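Local coordinates for protein aerobactin synthase IucA (Klebsiella pneumoniae subsp. pneumoniae, PDB 5JM8) that is an NIS synthetase that probably catalyses an ATP-dependent ligation step in building the siderophore aerobactin, at residues 141-147 with 365-370; 360-365 with 428-434; 377-383 with 497-503. Numbering follows the deposited sequence.

Interaction 1 (141-147 with 365-370); sequences AEQALLV and VSLTQA. With ATP (adenosine-5'-triphosphate), chain I.
Segment 141-147 leaves the last turn of helix 138-142 at Ala141 and Glu142 and runs on as loop, turning extended at Leu145 (phi/psi -87/109) before Leu146 and Val147 fall back toward helical values. Segment 365-370 is the end of the short helix 364-368; Gln369, at -44/130, is the first residue to break from helical geometry and starts an extended exit through Ala370. The CA atoms lie nearest at Leu145 and Ser366, 5.0 Å apart, and at Val147 and Gln369, 7.0 Å. Ser366, in the m rotamer, turns its CB toward segment 141-147, and its OG donates a short 2.5 Å hydrogen bond to Ala141 O. Gln369 is stretched out with chi1 and chi2 both t, so its amide reaches the loop backbone: NE2 donates to Ala144 O (2.9 Å), while OE1 accepts from Leu146 N (2.7 Å) and Val147 N (2.6 Å). Ala144 O has a second donor in Trp128. Leu145 (chi1 t, chi2 p) sets CD1 3.5 Å from Gln369 OE1 and brings CD2 within 4.0 Å of Val365 CG2. These two apolar side chains belong to the ATP pocket and touch the adenine together, Leu145 CD2 at 3.5 Å from ATP C8 and Val365 CG2 at 3.4 Å from ATP N7. Val147 CG2 packs 3.8 Å from Ala370 O. The Ser366 hydroxyl thus bonds the end of the helix, the Gln369 amide bonds three backbone groups of the loop after it, and Leu145 with Val365 gives the base a nonpolar surface.

Interaction 2 (360-365 with 428-434); sequences QTNVLV and QQNILVQ. With MG (magnesium ion), chain J; ATP (adenosine-5'-triphosphate), chain I.
Leu364, with chi1 t and chi2 p, lies over Gln428, CG to CG 3.6 Å, and also meets Ile431 (CB to CG2, 4.2 Å) and Val433 (CD1 to CG2, 4.2 Å). It sits where strand 360-363 passes directly into helix 364-368. That strand is an edge, within the chain, of the mixed four-stranded sheet and runs antiparallel to strand 431-434, the axes at 158° and 4.4 Å at closest approach. Thr361 with Gln434 and Val363 with Leu432 are non-hydrogen-bonded pairs, each with CA atoms 4.3 Å apart. Between them Asn362 and Val433 form the hydrogen-bonded pair, Asn362 N to Val433 O 3.3 Å and Val433 N to Asn362 O 2.8 Å. Leu364 N then donates to Ile431 O (2.9 Å), and Val365 N makes a weak bond to Gln428 O (2.9 Å). On the face shared with Thr361, Val363 CB packs 3.7 Å from Leu432 CD2. In loop 428-430, Gln429 OE1 at 2.3 Å and Asn430 OD1 at 2.0 Å bind MG, which also takes ATP O3A at 2.5 Å; Asp447 belongs to the same site. Gln429 NE2 bonds to Thr263 and weakly to ATP O2G (3.3 Å). The strand pairing anchors the end of this loop, the weak Val365 N bond holds its start at Gln428, and the side-chain amide oxygens of Gln429 and Asn430 bind magnesium beside the triphosphate.

Interaction 3 (377-383 with 497-503); sequences SLLVAAV and ALGAAGL
Ser377 comes first, as the N-cap of helix 378-390: with chi1 p, its OG accepts a weak 3.4 Å capping bond from Val380 N. The same OG lies 2.9 Å from a water, HOH 1, that donates to Ala497 O at 2.5 Å, so the start of one helix is bridged to the last turns of another, helix 475-500. Here the CA atoms of Ser377 and Ala497 are 7.1 Å apart, narrowing to 6.6 Å between Val380 and Leu498; the side chain of Ala497 is about 12 Å from ATP. Leu379 (chi1 t, chi2 p) reaches across with CD2, 4.1 Å from Ala497 CB and 4.2 Å from Leu498 CG; it also touches Trp401 of helix 394-420. Val380, chi1 t, has the largest area covered by the other segment, its CG2 lying 3.6 Å from Ala501 CB, 4.0 Å from Ala497 O and 4.4 Å from Leu498 CD2. One turn on, Val383, also t, puts CG2 4.0 Å from Leu498 CD2, which the m,t rotamer of Leu498 brings within reach, and CG1 4.2 Å from Leu503 CD1. The second segment ends with Gly502 at positive phi (75/27), Leu503 N bonded to Leu498 O at 3.1 Å and Gly502 N to Gly499 O at 3.0 Å. That reversal returns Leu503 to the interface. The arrangement is apolar helix-to-helix packing in which an N-capped helix start meets a helix end closed by a Schellman motif.

From the N terminus, the chain first passes 141-147, then a long excursion of mixed helix and strand before strand 360-363 and helix 364-368 bring it back. Interaction 1 closes that loop of 217 residues. Interaction 2 starts inside it and finishes beyond it, at 428-434, so the two cross; they share Val365, and both reach ATP. Helix 378-390 then opens interaction 3, which closes at 497-503: it follows interaction 1 in series and crosses interaction 2. Leu367 O and Leu379 N, 3.0 Å apart, connect interactions 1 and 3, whereas 2 and 3 do not touch. Together they join the loop after helix 138-142, the edge of the mixed sheet, and helices 364-368, 378-390 and 475-500.

Interaction 1 (141-147 with 365-370)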
loop_
_atom_site.group_PDB
_atom_site.type_symbol
_atom_site.label_atom_id
_atom_site.label_comp_id
_atom_site.label_asym_id
_atom_site.label_seq_id
_atom_site.Cartn_x
_atom_site.Cartn_y
_atom_site.Cartn_z
ATOM N N ALA A 141 -9.554 0.193 -16.355
ATOM C CA ALA A 141 -9.838 0.691 -17.696
ATOM C C ALA A 141 -10.154 -0.453 -18.653
ATOM O O ALA A 141 -11.017 -0.325 -19.516
ATOM C CB ALA A 141 -8.662 1.506 -18.217
ATOM N N GLU A 142 -9.457 -1.573 -18.487
ATOM C CA GLU A 142 -9.607 -2.705 -19.394
ATOM C C GLU A 142 -10.970 -3.371 -19.279
ATOM O O GLU A 142 -11.375 -4.111 -20.171
ATOM C CB GLU A 142 -8.519 -3.747 -19.136
ATOM C CG GLU A 142 -7.136 -3.343 -19.615
ATOM C CD GLU A 142 -7.068 -3.102 -21.109
ATOM O OE1 GLU A 142 -7.817 -3.761 -21.856
ATOM O OE2 GLU A 142 -6.265 -2.247 -21.536
ATOM N N GLN A 143 -11.664 -3.119 -18.173
ATOM C CA GLN A 143 -12.969 -3.727 -17.934
ATOM C C GLN A 143 -14.087 -2.691 -17.881
ATOM O O GLN A 143 -15.220 -3.014 -17.525
ATOM C CB GLN A 143 -12.946 -4.531 -16.634
ATOM C CG GLN A 143 -12.026 -5.740 -16.684
ATOM C CD GLN A 143 -12.074 -6.560 -15.410
ATOM O OE1 GLN A 143 -12.268 -6.023 -14.317
ATOM N NE2 GLN A 143 -11.902 -7.870 -15.545
ATOM N N ALA A 144 -13.770 -1.455 -18.253
ATOM C CA ALA A 144 -14.731 -0.361 -18.171
ATOM C C ALA A 144 -15.444 -0.117 -19.497
ATOM O O ALA A 144 -16.306 0.758 -19.590
ATOM C CB ALA A 144 -14.036 0.912 -17.709
ATOM N N LEU A 145 -15.085 -0.885 -20.521
ATOM C CA LEU A 145 -15.736 -0.765 -21.822
ATOM C C LEU A 145 -16.989 -1.637 -21.891
ATOM O O LEU A 145 -16.901 -2.865 -21.951
ATOM C CB LEU A 145 -14.766 -1.143 -22.947
ATOM C CG LEU A 145 -15.296 -1.018 -24.381
ATOM C CD1 LEU A 145 -15.556 0.434 -24.738
ATOM C CD2 LEU A 145 -14.333 -1.652 -25.371
ATOM N N LEU A 146 -18.152 -0.991 -21.887
ATOM C CA LEU A 146 -19.433 -1.691 -21.925
ATOM C C LEU A 146 -20.132 -1.523 -23.270
ATOM O O LEU A 146 -21.019 -2.301 -23.611
ATOM C CB LEU A 146 -20.351 -1.193 -20.805
ATOM C CG LEU A 146 -19.867 -1.390 -19.367
ATOM C CD1 LEU A 146 -20.962 -0.957 -18.403
ATOM C CD2 LEU A 146 -19.446 -2.836 -19.101
ATOM N N VAL A 147 -19.740 -0.504 -24.026
ATOM C CA VAL A 147 -20.340 -0.251 -25.332
ATOM C C VAL A 147 -19.661 -1.087 -26.407
ATOM O O VAL A 147 -20.309 -1.561 -27.337
ATOM C CB VAL A 147 -20.247 1.238 -25.722
ATOM C CG1 VAL A 147 -20.762 1.453 -27.140
ATOM C CG2 VAL A 147 -21.027 2.093 -24.738
ATOM N N VAL A 365 -9.697 3.249 -25.674
ATOM C CA VAL A 365 -11.075 2.981 -26.079
ATOM C C VAL A 365 -12.068 3.123 -24.924
ATOM O O VAL A 365 -13.233 3.457 -25.132
ATOM C CB VAL A 365 -11.206 1.565 -26.686
ATOM C CG1 VAL A 365 -10.917 0.494 -25.643
ATOM C CG2 VAL A 365 -12.587 1.365 -27.285
ATOM N N SER A 366 -11.603 2.869 -23.708
ATOM C CA SER A 366 -12.461 2.968 -22.535
ATOM C C SER A 366 -12.699 4.427 -22.155
ATOM O O SER A 366 -13.727 4.767 -21.568
ATOM C CB SER A 366 -11.842 2.209 -21.358
ATOM O OG SER A 366 -11.660 0.842 -21.680
ATOM N N LEU A 367 -11.747 5.288 -22.504
ATOM C CA LEU A 367 -11.819 6.696 -22.133
ATOM C C LEU A 367 -12.765 7.445 -23.059
ATOM O O LEU A 367 -13.607 8.224 -22.614
ATOM C CB LEU A 367 -10.429 7.334 -22.176
ATOM C CG LEU A 367 -9.378 6.733 -21.245
ATOM C CD1 LEU A 367 -8.010 7.307 -21.557
ATOM C CD2 LEU A 367 -9.742 6.982 -19.790
ATOM N N THR A 368 -12.618 7.199 -24.353
ATOM C CA THR A 368 -13.428 7.864 -25.363
ATOM C C THR A 368 -14.884 7.411 -25.332
ATOM O O THR A 368 -15.780 8.178 -25.687
ATOM C CB THR A 368 -12.888 7.597 -26.762
ATOM O OG1 THR A 368 -12.969 6.192 -27.024
ATOM C CG2 THR A 368 -11.445 8.057 -26.879
ATOM N N GLN A 369 -15.100 6.159 -24.926
ATOM C CA GLN A 369 -16.431 5.548 -24.896
ATOM C C GLN A 369 -17.489 6.475 -24.315
ATOM O O GLN A 369 -17.317 7.040 -23.234
ATOM C CB GLN A 369 -16.401 4.241 -24.088
ATOM C CG GLN A 369 -17.788 3.708 -23.668
ATOM C CD GLN A 369 -17.712 2.499 -22.748
ATOM O OE1 GLN A 369 -18.377 1.489 -22.974
ATOM N NE2 GLN A 369 -16.910 2.602 -21.700
ATOM N N ALA A 370 -18.590 6.619 -25.045
ATOM C CA ALA A 370 -19.715 7.405 -24.571
ATOM C C ALA A 370 -20.291 6.755 -23.321
ATOM O O ALA A 370 -20.439 5.535 -23.256
ATOM C CB ALA A 370 -20.772 7.532 -25.651
HETATM P PG ATP I . -5.087 -8.078 -27.784
HETATM O O1G ATP I . -5.236 -8.762 -26.449
HETATM O O2G ATP I . -4.955 -6.578 -27.682
HETATM O O3G ATP I . -4.052 -8.709 -28.684
HETATM P PB ATP I . -6.824 -8.735 -30.021
HETATM O O1B ATP I . -8.077 -9.575 -30.010
HETATM O O2B ATP I . -5.569 -9.276 -30.668
HETATM O O3B ATP I . -6.528 -8.266 -28.499
HETATM P PA ATP I . -7.942 -7.086 -32.080
HETATM O O1A ATP I . -7.724 -8.307 -32.939
HETATM O O2A ATP I . -7.540 -5.726 -32.596
HETATM O O3A ATP I . -7.178 -7.304 -30.679
HETATM O "O5'" ATP I . -9.481 -6.988 -31.630
HETATM C "C5'" ATP I . -9.859 -5.903 -30.790
HETATM C "C4'" ATP I . -11.006 -6.278 -29.862
HETATM O "O4'" ATP I . -11.359 -5.119 -29.103
HETATM C "C3'" ATP I . -12.253 -6.738 -30.601
HETATM O "O3'" ATP I . -12.717 -7.973 -30.039
HETATM C "C2'" ATP I . -13.274 -5.631 -30.412
HETATM O "O2'" ATP I . -14.572 -6.147 -30.121
HETATM C "C1'" ATP I . -12.750 -4.822 -29.237
HETATM N N9 ATP I . -12.920 -3.367 -29.451
HETATM C C8 ATP I . -13.631 -2.566 -28.641
HETATM N N7 ATP I . -13.607 -1.286 -29.089
HETATM C C5 ATP I . -12.864 -1.265 -30.209
HETATM C C6 ATP I . -12.437 -0.233 -31.175
HETATM N N6 ATP I . -12.829 1.051 -30.998
HETATM N N1 ATP I . -11.661 -0.622 -32.213
HETATM C C2 ATP I . -11.278 -1.903 -32.378
HETATM N N3 ATP I . -11.633 -2.888 -31.533
HETATM C C4 ATP I . -12.411 -2.640 -30.449
#

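Interaction 2 (360-365 with 428-434)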
loop_
_atom_site.group_PDB
_atom_site.type_symbol
_atom_site.label_atom_id
_atom_site.label_comp_id
_atom_site.label_asym_id
_atom_site.label_seq_id
_atom_site.Cartn_x
_atom_site.Cartn_y
_atom_site.Cartn_z
ATOM N N GLN A 360 -1.524 5.374 -13.936
ATOM C CA GLN A 360 -2.657 5.796 -14.749
ATOM C C GLN A 360 -2.392 5.478 -16.217
ATOM O O GLN A 360 -2.363 6.361 -17.069
ATOM C CB GLN A 360 -2.934 7.285 -14.562
ATOM C CG GLN A 360 -4.277 7.724 -15.102
ATOM C CD GLN A 360 -4.493 9.220 -14.981
ATOM O OE1 GLN A 360 -3.555 9.977 -14.711
ATOM N NE2 GLN A 360 -5.734 9.657 -15.183
ATOM N N THR A 361 -2.189 4.196 -16.492
ATOM C CA THR A 361 -2.071 3.701 -17.853
ATOM C C THR A 361 -3.406 3.083 -18.243
ATOM O O THR A 361 -3.801 2.060 -17.691
ATOM C CB THR A 361 -0.939 2.667 -17.979
ATOM O OG1 THR A 361 0.278 3.233 -17.475
ATOM C CG2 THR A 361 -0.744 2.242 -19.433
ATOM N N ASN A 362 -4.112 3.729 -19.168
ATOM C CA ASN A 362 -5.437 3.278 -19.586
ATOM C C ASN A 362 -5.514 3.014 -21.085
ATOM O O ASN A 362 -4.920 3.742 -21.884
ATOM C CB ASN A 362 -6.508 4.312 -19.219
ATOM C CG ASN A 362 -6.471 4.717 -17.753
ATOM O OD1 ASN A 362 -6.872 5.826 -17.402
ATOM N ND2 ASN A 362 -6.002 3.820 -16.891
ATOM N N VAL A 363 -6.262 1.984 -21.466
ATOM C CA VAL A 363 -6.547 1.755 -22.873
ATOM C C VAL A 363 -7.471 2.873 -23.357
ATOM O O VAL A 363 -8.443 3.227 -22.689
ATOM C CB VAL A 363 -7.183 0.372 -23.117
ATOM C CG1 VAL A 363 -8.547 0.273 -22.439
ATOM C CG2 VAL A 363 -7.285 0.092 -24.607
ATOM N N LEU A 364 -7.148 3.434 -24.517
ATOM C CA LEU A 364 -7.814 4.637 -25.006
ATOM C C LEU A 364 -9.315 4.437 -25.214
ATOM O O LEU A 364 -10.109 5.342 -24.948
ATOM C CB LEU A 364 -7.159 5.087 -26.316
ATOM C CG LEU A 364 -7.715 6.336 -27.004
ATOM C CD1 LEU A 364 -7.574 7.559 -26.114
ATOM C CD2 LEU A 364 -7.020 6.558 -28.344
ATOM N N VAL A 365 -9.697 3.249 -25.674
ATOM C CA VAL A 365 -11.075 2.981 -26.079
ATOM C C VAL A 365 -12.068 3.123 -24.924
ATOM O O VAL A 365 -13.233 3.457 -25.132
ATOM C CB VAL A 365 -11.206 1.565 -26.686
ATOM C CG1 VAL A 365 -10.917 0.494 -25.643
ATOM C CG2 VAL A 365 -12.587 1.365 -27.285
ATOM N N GLN A 428 -7.765 1.918 -31.183
ATOM C CA GLN A 428 -8.098 2.593 -29.945
ATOM C C GLN A 428 -7.961 1.623 -28.773
ATOM O O GLN A 428 -7.955 2.024 -27.607
ATOM C CB GLN A 428 -9.514 3.127 -30.023
ATOM C CG GLN A 428 -9.793 4.268 -29.111
ATOM C CD GLN A 428 -11.216 4.760 -29.234
ATOM O OE1 GLN A 428 -11.685 5.510 -28.387
ATOM N NE2 GLN A 428 -11.910 4.347 -30.294
ATOM N N GLN A 429 -7.867 0.338 -29.102
ATOM C CA GLN A 429 -7.739 -0.723 -28.113
ATOM C C GLN A 429 -6.291 -1.216 -27.989
ATOM O O GLN A 429 -5.941 -1.878 -27.013
ATOM C CB GLN A 429 -8.673 -1.884 -28.475
ATOM C CG GLN A 429 -8.748 -2.993 -27.428
ATOM C CD GLN A 429 -7.871 -4.192 -27.744
ATOM O OE1 GLN A 429 -7.297 -4.299 -28.827
ATOM N NE2 GLN A 429 -7.774 -5.110 -26.790
ATOM N N ASN A 430 -5.457 -0.892 -28.976
ATOM C CA ASN A 430 -4.034 -1.228 -28.925
ATOM C C ASN A 430 -3.209 -0.094 -28.335
ATOM O O ASN A 430 -2.014 -0.250 -28.097
ATOM C CB ASN A 430 -3.511 -1.562 -30.320
ATOM C CG ASN A 430 -4.083 -2.850 -30.863
ATOM O OD1 ASN A 430 -4.674 -3.640 -30.128
ATOM N ND2 ASN A 430 -3.902 -3.076 -32.158
ATOM N N ILE A 431 -3.857 1.043 -28.106
ATOM C CA ILE A 431 -3.194 2.212 -27.544
ATOM C C ILE A 431 -3.420 2.325 -26.041
ATOM O O ILE A 431 -4.542 2.574 -25.592
ATOM C CB ILE A 431 -3.690 3.503 -28.219
ATOM C CG1 ILE A 431 -3.203 3.556 -29.665
ATOM C CG2 ILE A 431 -3.187 4.731 -27.467
ATOM C CD1 ILE A 431 -3.928 4.574 -30.527
ATOM N N LEU A 432 -2.347 2.152 -25.274
ATOM C CA LEU A 432 -2.373 2.423 -23.843
ATOM C C LEU A 432 -1.754 3.795 -23.601
ATOM O O LEU A 432 -0.584 4.029 -23.911
ATOM C CB LEU A 432 -1.628 1.342 -23.062
ATOM C CG LEU A 432 -2.082 -0.096 -23.325
ATOM C CD1 LEU A 432 -1.180 -1.095 -22.613
ATOM C CD2 LEU A 432 -3.531 -0.290 -22.901
ATOM N N VAL A 433 -2.557 4.705 -23.063
ATOM C CA VAL A 433 -2.109 6.069 -22.808
ATOM C C VAL A 433 -1.558 6.172 -21.396
ATOM O O VAL A 433 -2.308 6.165 -20.423
ATOM C CB VAL A 433 -3.251 7.089 -23.001
ATOM C CG1 VAL A 433 -2.772 8.503 -22.704
ATOM C CG2 VAL A 433 -3.789 7.008 -24.418
ATOM N N GLN A 434 -0.236 6.256 -21.296
ATOM C CA GLN A 434 0.422 6.409 -20.011
ATOM C C GLN A 434 0.240 7.834 -19.521
ATOM O O GLN A 434 0.842 8.762 -20.062
ATOM C CB GLN A 434 1.907 6.071 -20.123
ATOM C CG GLN A 434 2.646 6.053 -18.789
ATOM C CD GLN A 434 4.151 5.948 -18.955
ATOM O OE1 GLN A 434 4.701 6.290 -20.003
ATOM N NE2 GLN A 434 4.824 5.471 -17.916
HETATM MG MG MG J . -5.716 -5.327 -30.127
HETATM P PG ATP I . -5.087 -8.078 -27.784
HETATM O O1G ATP I . -5.236 -8.762 -26.449
HETATM O O2G ATP I . -4.955 -6.578 -27.682
HETATM O O3G ATP I . -4.052 -8.709 -28.684
HETATM P PB ATP I . -6.824 -8.735 -30.021
HETATM O O1B ATP I . -8.077 -9.575 -30.010
HETATM O O2B ATP I . -5.569 -9.276 -30.668
HETATM O O3B ATP I . -6.528 -8.266 -28.499
HETATM P PA ATP I . -7.942 -7.086 -32.080
HETATM O O1A ATP I . -7.724 -8.307 -32.939
HETATM O O2A ATP I . -7.540 -5.726 -32.596
HETATM O O3A ATP I . -7.178 -7.304 -30.679
HETATM O "O5'" ATP I . -9.481 -6.988 -31.630
HETATM C "C5'" ATP I . -9.859 -5.903 -30.790
HETATM C "C4'" ATP I . -11.006 -6.278 -29.862
HETATM O "O4'" ATP I . -11.359 -5.119 -29.103
HETATM C "C3'" ATP I . -12.253 -6.738 -30.601
HETATM O "O3'" ATP I . -12.717 -7.973 -30.039
HETATM C "C2'" ATP I . -13.274 -5.631 -30.412
HETATM O "O2'" ATP I . -14.572 -6.147 -30.121
HETATM C "C1'" ATP I . -12.750 -4.822 -29.237
HETATM N N9 ATP I . -12.920 -3.367 -29.451
HETATM C C8 ATP I . -13.631 -2.566 -28.641
HETATM N N7 ATP I . -13.607 -1.286 -29.089
HETATM C C5 ATP I . -12.864 -1.265 -30.209
HETATM C C6 ATP I . -12.437 -0.233 -31.175
HETATM N N6 ATP I . -12.829 1.051 -30.998
HETATM N N1 ATP I . -11.661 -0.622 -32.213
HETATM C C2 ATP I . -11.278 -1.903 -32.378
HETATM N N3 ATP I . -11.633 -2.888 -31.533
HETATM C C4 ATP I . -12.411 -2.640 -30.449
#

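Interaction 3 (377-383 with 497-503)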
loop_
_atom_site.group_PDB
_atom_site.type_symbol
_atom_site.label_atom_id
_atom_site.label_comp_id
_atom_site.label_asym_id
_atom_site.label_seq_id
_atom_site.Cartn_x
_atom_site.Cartn_y
_atom_site.Cartn_z
ATOM N N SER A 377 -17.851 11.013 -20.258
ATOM C CA SER A 377 -16.982 9.906 -20.622
ATOM C C SER A 377 -15.772 9.945 -19.693
ATOM O O SER A 377 -15.469 10.986 -19.107
ATOM C CB SER A 377 -16.555 9.995 -22.087
ATOM O OG SER A 377 -15.750 11.136 -22.317
ATOM N N LEU A 378 -15.085 8.816 -19.550
ATOM C CA LEU A 378 -13.967 8.723 -18.616
ATOM C C LEU A 378 -12.794 9.599 -19.048
ATOM O O LEU A 378 -11.942 9.952 -18.231
ATOM C CB LEU A 378 -13.520 7.271 -18.477
ATOM C CG LEU A 378 -14.539 6.353 -17.798
ATOM C CD1 LEU A 378 -14.122 4.896 -17.930
ATOM C CD2 LEU A 378 -14.721 6.730 -16.329
ATOM N N LEU A 379 -12.754 9.947 -20.329
ATOM C CA LEU A 379 -11.767 10.893 -20.835
ATOM C C LEU A 379 -12.079 12.284 -20.306
ATOM O O LEU A 379 -11.194 12.996 -19.839
ATOM C CB LEU A 379 -11.747 10.899 -22.364
ATOM C CG LEU A 379 -10.900 11.983 -23.039
ATOM C CD1 LEU A 379 -9.451 11.930 -22.575
ATOM C CD2 LEU A 379 -10.980 11.845 -24.551
ATOM N N VAL A 380 -13.352 12.659 -20.378
ATOM C CA VAL A 380 -13.800 13.975 -19.935
ATOM C C VAL A 380 -13.663 14.106 -18.422
ATOM O O VAL A 380 -13.428 15.198 -17.905
ATOM C CB VAL A 380 -15.262 14.233 -20.363
ATOM C CG1 VAL A 380 -15.824 15.487 -19.697
ATOM C CG2 VAL A 380 -15.346 14.352 -21.871
ATOM N N ALA A 381 -13.817 12.988 -17.720
ATOM C CA ALA A 381 -13.616 12.953 -16.276
ATOM C C ALA A 381 -12.157 13.231 -15.930
ATOM O O ALA A 381 -11.863 13.871 -14.922
ATOM C CB ALA A 381 -14.043 11.607 -15.715
ATOM N N ALA A 382 -11.249 12.747 -16.771
ATOM C CA ALA A 382 -9.822 12.974 -16.578
ATOM C C ALA A 382 -9.455 14.428 -16.863
ATOM O O ALA A 382 -8.830 15.092 -16.038
ATOM C CB ALA A 382 -9.015 12.042 -17.465
ATOM N N VAL A 383 -9.848 14.909 -18.038
ATOM C CA VAL A 383 -9.572 16.281 -18.450
ATOM C C VAL A 383 -10.093 17.282 -17.427
ATOM O O VAL A 383 -9.455 18.299 -17.163
ATOM C CB VAL A 383 -10.203 16.579 -19.825
ATOM C CG1 VAL A 383 -10.054 18.055 -20.189
ATOM C CG2 VAL A 383 -9.569 15.705 -20.891
ATOM N N ALA A 497 -15.204 12.766 -28.429
ATOM C CA ALA A 497 -15.590 12.694 -27.025
ATOM C C ALA A 497 -15.582 14.081 -26.394
ATOM O O ALA A 497 -16.497 14.449 -25.664
ATOM C CB ALA A 497 -14.660 11.766 -26.272
ATOM N N LEU A 498 -14.537 14.844 -26.688
ATOM C CA LEU A 498 -14.388 16.185 -26.143
ATOM C C LEU A 498 -15.373 17.148 -26.789
ATOM O O LEU A 498 -15.863 18.076 -26.144
ATOM C CB LEU A 498 -12.954 16.673 -26.341
ATOM C CG LEU A 498 -11.906 15.815 -25.627
ATOM C CD1 LEU A 498 -10.522 16.075 -26.186
ATOM C CD2 LEU A 498 -11.942 16.067 -24.126
ATOM N N GLY A 499 -15.657 16.926 -28.068
ATOM C CA GLY A 499 -16.651 17.711 -28.771
ATOM C C GLY A 499 -18.043 17.470 -28.225
ATOM O O GLY A 499 -18.825 18.405 -28.055
ATOM N N ALA A 500 -18.347 16.207 -27.941
ATOM C CA ALA A 500 -19.663 15.832 -27.441
ATOM C C ALA A 500 -19.916 16.420 -26.057
ATOM O O ALA A 500 -21.059 16.681 -25.687
ATOM C CB ALA A 500 -19.795 14.328 -27.406
ATOM N N ALA A 501 -18.841 16.632 -25.304
ATOM C CA ALA A 501 -18.937 17.198 -23.961
ATOM C C ALA A 501 -18.982 18.724 -23.998
ATOM O O ALA A 501 -19.175 19.373 -22.970
ATOM C CB ALA A 501 -17.769 16.728 -23.109
ATOM N N GLY A 502 -18.792 19.295 -25.181
ATOM C CA GLY A 502 -18.879 20.734 -25.350
ATOM C C GLY A 502 -17.674 21.489 -24.816
ATOM O O GLY A 502 -17.786 22.656 -24.440
ATOM N N LEU A 503 -16.520 20.827 -24.785
ATOM C CA LEU A 503 -15.279 21.467 -24.360
ATOM C C LEU A 503 -14.689 22.301 -25.495
ATOM O O LEU A 503 -14.106 23.360 -25.264
ATOM C CB LEU A 503 -14.271 20.416 -23.889
ATOM C CG LEU A 503 -14.696 19.602 -22.662
ATOM C CD1 LEU A 503 -13.681 18.522 -22.336
ATOM C CD2 LEU A 503 -14.906 20.507 -21.462
HETATM O O HOH W 1 -17.392 12.678 -24.096
#